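Local coordinates for hemolysin II regulatory protein (Bacillus cereus, PDB 2JJ7) that probably binds DNA through a predicted helix-turn-helix motif as a TetR-family transcriptional regulator of the hemolysin II system, at residues B[67-71]-B[72-76]; B[145-148]-B[149-153]. One frame throughout, in Å; residues are numbered along the deposited sequence.

Interaction 1 of 2, residues B[67-71]-B[72-76]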
loop_
_atom_site.group_PDB
_atom_site.type_symbol
_atom_site.label_atom_id
_atom_site.label_comp_id
_atom_site.label_asym_id
_atom_site.label_seq_id
_atom_site.Cartn_x
_atom_site.Cartn_y
_atom_site.Cartn_z
ATOM N N GLU B 67 16.214 13.772 12.992
ATOM C CA GLU B 67 14.786 13.647 13.268
ATOM C C GLU B 67 14.072 14.867 12.689
ATOM O O GLU B 67 14.569 15.989 12.784
ATOM C CB GLU B 67 14.535 13.505 14.763
ATOM C CG GLU B 67 15.307 12.334 15.368
ATOM C CD GLU B 67 14.749 11.868 16.697
ATOM O OE1 GLU B 67 14.194 12.709 17.449
ATOM O OE2 GLU B 67 14.872 10.652 16.984
ATOM N N LEU B 68 12.939 14.644 12.036
ATOM C CA LEU B 68 12.245 15.750 11.391
ATOM C C LEU B 68 11.516 16.586 12.434
ATOM O O LEU B 68 11.112 16.053 13.469
ATOM C CB LEU B 68 11.293 15.233 10.303
ATOM C CG LEU B 68 11.979 14.478 9.150
ATOM C CD1 LEU B 68 10.932 13.876 8.262
ATOM C CD2 LEU B 68 12.921 15.393 8.348
ATOM N N PRO B 69 11.349 17.897 12.171
ATOM C CA PRO B 69 10.527 18.711 13.079
ATOM C C PRO B 69 9.092 18.196 13.062
ATOM O O PRO B 69 8.718 17.507 12.122
ATOM C CB PRO B 69 10.580 20.112 12.450
ATOM C CG PRO B 69 10.884 19.868 10.986
ATOM C CD PRO B 69 11.796 18.663 10.988
ATOM N N ASN B 70 8.313 18.502 14.099
ATOM C CA ASN B 70 6.905 18.151 14.112
ATOM C C ASN B 70 6.204 18.986 13.056
ATOM O O ASN B 70 6.123 20.207 13.198
ATOM C CB ASN B 70 6.303 18.431 15.493
ATOM C CG ASN B 70 4.894 17.896 15.627
ATOM O OD1 ASN B 70 3.920 18.638 15.485
ATOM N ND2 ASN B 70 4.775 16.593 15.884
ATOM N N PHE B 71 5.714 18.349 11.995
ATOM C CA PHE B 71 5.108 19.106 10.894
ATOM C C PHE B 71 3.839 19.882 11.231
ATOM O O PHE B 71 3.598 20.934 10.628
ATOM C CB PHE B 71 4.900 18.245 9.650
ATOM C CG PHE B 71 6.186 17.781 9.022
ATOM C CD1 PHE B 71 7.067 18.692 8.451
ATOM C CD2 PHE B 71 6.524 16.436 9.015
ATOM C CE1 PHE B 71 8.278 18.257 7.877
ATOM C CE2 PHE B 71 7.735 15.996 8.439
ATOM C CZ PHE B 71 8.604 16.917 7.877
ATOM N N LEU B 72 3.038 19.381 12.181
ATOM C CA LEU B 72 1.828 20.089 12.631
ATOM C C LEU B 72 2.169 21.399 13.325
ATOM O O LEU B 72 1.563 22.434 13.044
ATOM C CB LEU B 72 0.963 19.221 13.561
ATOM C CG LEU B 72 -0.066 18.238 13.007
ATOM C CD1 LEU B 72 -0.764 17.502 14.145
ATOM C CD2 LEU B 72 -1.097 18.949 12.140
ATOM N N GLU B 73 3.120 21.355 14.246
ATOM C CA GLU B 73 3.588 22.570 14.908
ATOM C C GLU B 73 4.286 23.523 13.931
ATOM O O GLU B 73 4.004 24.719 13.928
ATOM C CB GLU B 73 4.518 22.243 16.080
ATOM C CG GLU B 73 3.827 21.474 17.196
ATOM C CD GLU B 73 4.754 21.126 18.348
ATOM O OE1 GLU B 73 5.918 20.727 18.108
ATOM O OE2 GLU B 73 4.303 21.248 19.505
ATOM N N LYS B 74 5.182 22.997 13.097
ATOM C CA LYS B 74 5.850 23.832 12.096
ATOM C C LYS B 74 4.833 24.550 11.172
ATOM O O LYS B 74 5.056 25.680 10.728
ATOM C CB LYS B 74 6.848 23.006 11.280
ATOM C CG LYS B 74 7.669 23.857 10.343
ATOM C CD LYS B 74 8.655 23.047 9.521
ATOM C CE LYS B 74 9.209 23.933 8.423
ATOM N NZ LYS B 74 10.243 23.255 7.624
ATOM N N ASN B 75 3.702 23.901 10.910
ATOM C CA ASN B 75 2.698 24.487 10.053
ATOM C C ASN B 75 1.533 25.091 10.826
ATOM O O ASN B 75 0.453 25.312 10.266
ATOM C CB ASN B 75 2.236 23.446 9.042
ATOM C CG ASN B 75 3.310 23.148 8.037
ATOM O OD1 ASN B 75 3.503 23.913 7.092
ATOM N ND2 ASN B 75 4.079 22.077 8.272
ATOM N N GLN B 76 1.767 25.352 12.110
ATOM C CA GLN B 76 0.775 25.962 12.998
ATOM C C GLN B 76 -0.605 25.297 12.920
ATOM O O GLN B 76 -1.639 25.972 12.867
ATOM C CB GLN B 76 0.700 27.463 12.749
ATOM C CG GLN B 76 1.971 28.181 13.185
ATOM C CD GLN B 76 1.965 29.647 12.832
ATOM O OE1 GLN B 76 1.647 30.022 11.701
ATOM N NE2 GLN B 76 2.332 30.490 13.793
#
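The carbonyl oxygen of Phe71 takes two hydrogen bonds from a single residue, Asn75, which offers it both backbone and side chain. Asn75 ND2 comes in at 2.7 Å from Phe71 O, with the acceptor nearly in the plane of the donating amide; Asn75 N, 3.0 Å from the same Phe71 O, sits above the carbonyl plane and makes a more bent bond (136° at the hydrogen). With CG beside its own backbone N (chi1 -70°), the Asn75 side chain folds back over the helix end to reach this oxygen.

At the start of the same short helix, 71-74, Asn70 is the N-cap. Its OD1 accepts from Glu73 N at 3.1 Å, in the carbonyl plane on a lone pair, while Glu73 CG packs 3.3 Å from Asn70 OD1. The amide and the Glu73 carboxylate are turned 78° apart. Asn70 O receives Lys74 N at 2.9 Å in an almost straight bond. The extended Lys74 chain runs alongside Pro69, with Lys74 CD 4.1 Å from Pro69 CG. Gln76, with positive phi, closes the helix as the C' residue of a Schellman motif.

Asn70 ND2 also bonds Glu131, Lys74 NZ forms a salt bridge with Glu85, and Glu85 takes a second bond from Asn75 ND2. Asparagine side chains thus bond within this single turn at both ends, and its polar groups tie it to helices 79-96 and 129-138.

Interaction 2 of 2, residues B[145-148]-B[149-153]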
loop_
_atom_site.group_PDB
_atom_site.type_symbol
_atom_site.label_atom_id
_atom_site.label_comp_id
_atom_site.label_asym_id
_atom_site.label_seq_id
_atom_site.Cartn_x
_atom_site.Cartn_y
_atom_site.Cartn_z
ATOM N N PHE B 145 -12.292 6.233 5.860
ATOM C CA PHE B 145 -13.074 5.264 6.634
ATOM C C PHE B 145 -12.369 4.772 7.905
ATOM O O PHE B 145 -13.028 4.439 8.898
ATOM C CB PHE B 145 -13.611 4.099 5.761
ATOM C CG PHE B 145 -12.572 3.067 5.361
ATOM C CD1 PHE B 145 -11.713 3.295 4.284
ATOM C CD2 PHE B 145 -12.496 1.847 6.025
ATOM C CE1 PHE B 145 -10.743 2.328 3.890
ATOM C CE2 PHE B 145 -11.545 0.882 5.649
ATOM C CZ PHE B 145 -10.665 1.122 4.569
ATOM N N SER B 146 -11.038 4.741 7.872
ATOM C CA SER B 146 -10.250 4.197 8.965
ATOM C C SER B 146 -8.878 4.830 8.922
ATOM O O SER B 146 -8.259 4.917 7.858
ATOM C CB SER B 146 -10.139 2.673 8.832
ATOM O OG SER B 146 -9.039 2.143 9.555
ATOM N N ILE B 147 -8.421 5.287 10.084
ATOM C CA ILE B 147 -7.104 5.890 10.213
ATOM C C ILE B 147 -5.978 4.899 9.863
ATOM O O ILE B 147 -5.044 5.268 9.149
ATOM C CB ILE B 147 -6.883 6.552 11.608
ATOM C CG1 ILE B 147 -5.456 7.082 11.743
ATOM C CG2 ILE B 147 -7.159 5.581 12.746
ATOM C CD1 ILE B 147 -5.253 8.406 11.099
ATOM N N ASN B 148 -6.068 3.661 10.351
ATOM C CA ASN B 148 -5.018 2.667 10.104
ATOM C C ASN B 148 -4.959 2.209 8.647
ATOM O O ASN B 148 -3.889 1.928 8.130
ATOM C CB ASN B 148 -5.171 1.452 11.027
ATOM C CG ASN B 148 -4.893 1.784 12.496
ATOM O OD1 ASN B 148 -4.091 2.670 12.823
ATOM N ND2 ASN B 148 -5.549 1.059 13.388
ATOM N N HIS B 149 -6.109 2.147 7.986
ATOM C CA HIS B 149 -6.147 1.745 6.593
ATOM C C HIS B 149 -5.546 2.831 5.717
ATOM O O HIS B 149 -4.844 2.526 4.758
ATOM C CB HIS B 149 -7.570 1.413 6.177
ATOM C CG HIS B 149 -8.083 0.123 6.758
ATOM N ND1 HIS B 149 -7.956 -1.089 6.112
ATOM C CD2 HIS B 149 -8.724 -0.142 7.924
ATOM C CE1 HIS B 149 -8.515 -2.039 6.844
ATOM N NE2 HIS B 149 -8.986 -1.491 7.948
ATOM N N THR B 150 -5.798 4.092 6.089
ATOM C CA THR B 150 -5.259 5.262 5.408
ATOM C C THR B 150 -3.739 5.378 5.608
ATOM O O THR B 150 -3.005 5.658 4.664
ATOM C CB THR B 150 -5.965 6.545 5.877
ATOM O OG1 THR B 150 -7.386 6.392 5.704
ATOM C CG2 THR B 150 -5.479 7.759 5.068
ATOM N N ILE B 151 -3.283 5.163 6.838
ATOM C CA ILE B 151 -1.852 5.038 7.121
ATOM C C ILE B 151 -1.240 3.946 6.241
ATOM O O ILE B 151 -0.263 4.196 5.559
ATOM C CB ILE B 151 -1.590 4.786 8.635
ATOM C CG1 ILE B 151 -1.946 6.060 9.439
ATOM C CG2 ILE B 151 -0.124 4.332 8.889
ATOM C CD1 ILE B 151 -1.973 5.879 10.925
ATOM N N HIS B 152 -1.810 2.744 6.232
ATOM C CA HIS B 152 -1.216 1.689 5.409
ATOM C C HIS B 152 -1.232 2.047 3.907
ATOM O O HIS B 152 -0.262 1.787 3.193
ATOM C CB HIS B 152 -1.839 0.299 5.638
ATOM C CG HIS B 152 -1.214 -0.756 4.776
ATOM N ND1 HIS B 152 0.019 -1.306 5.055
ATOM C CD2 HIS B 152 -1.594 -1.276 3.582
ATOM C CE1 HIS B 152 0.346 -2.160 4.101
ATOM N NE2 HIS B 152 -0.614 -2.158 3.192
ATOM N N TRP B 153 -2.333 2.628 3.434
ATOM C CA TRP B 153 -2.419 3.089 2.040
ATOM C C TRP B 153 -1.259 4.040 1.665
ATOM O O TRP B 153 -0.536 3.793 0.699
ATOM C CB TRP B 153 -3.796 3.713 1.763
ATOM C CG TRP B 153 -3.918 4.424 0.427
ATOM C CD1 TRP B 153 -3.869 3.856 -0.807
ATOM C CD2 TRP B 153 -4.128 5.831 0.210
ATOM N NE1 TRP B 153 -4.044 4.814 -1.787
ATOM C CE2 TRP B 153 -4.188 6.037 -1.190
ATOM C CE3 TRP B 153 -4.283 6.934 1.060
ATOM C CZ2 TRP B 153 -4.377 7.305 -1.760
ATOM C CZ3 TRP B 153 -4.477 8.201 0.490
ATOM C CH2 TRP B 153 -4.520 8.370 -0.907
#
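Phe145 and His149 make the dense side of this helix start. The CZ corner of the phenyl ring presses on His149 CB at 3.5 Å, and CE2 lies over one face of the imidazole, offset toward its rim. The two rings are 4.9 Å apart between centroids with planes inclined at 36°. Phe145 reaches there because its CG stands between backbone N and carbonyl carbon (chi1 75°), which swings the ring forward over the first turn.

Ser146 is the N-cap of helix 147-158 in the TetR-type C-terminal domain. Its OG accepts a weak bond from His149 N, although the position of that oxygen is less sure. Its carbonyl is held more firmly: Thr150 N at 3.1 Å and Thr150 OG1 at 2.8 Å both donate to Ser146 O, arriving from opposite faces of the carbonyl plane. Turning OG1 beside its own backbone N (chi1 -55°) brings the hydroxyl within bonding distance of the oxygen that the Thr150 amide already grips. Beyond the cap, Ile151 N bonds Ile147 O at 2.9 Å in ordinary helical fashion, as His152 N does with Asn148 O.

Buried Thr150 packs on Leu133 and Leu180, and His149 meets Ile109 of the second subunit; His152 and Trp153 also reach that subunit, the tryptophan stacking on its Phe160. Ile147 CG1 meets Ile151 CD1 at 3.8 Å, the two side chains crossing at a slant, with Leu133 as their common neighbour. The loose side is that of exposed Asn148, which brings its OD1 no nearer than 4.3 Å to Ile151 CD1.

Interactions 1 and 2 follow one another along the chain and do not touch: their centres are 21 Å apart and their nearest atoms about 11 Å. What connects them is helix 129-138, which meets Leu72 from interaction 1 through Glu131 and Glu135, and the first turns of helix 147-158 on the other contact. Each has an N-cap, Asn70 and Ser146, but interaction 1 takes in a whole short helix and interaction 2 only the first turns of 147-158. Interaction 1 is touched by no other protein chain of the assembly, whereas interaction 2 contributes to the contact between the two subunits. Neither contact includes residues of the predicted helix-turn-helix, 29-48.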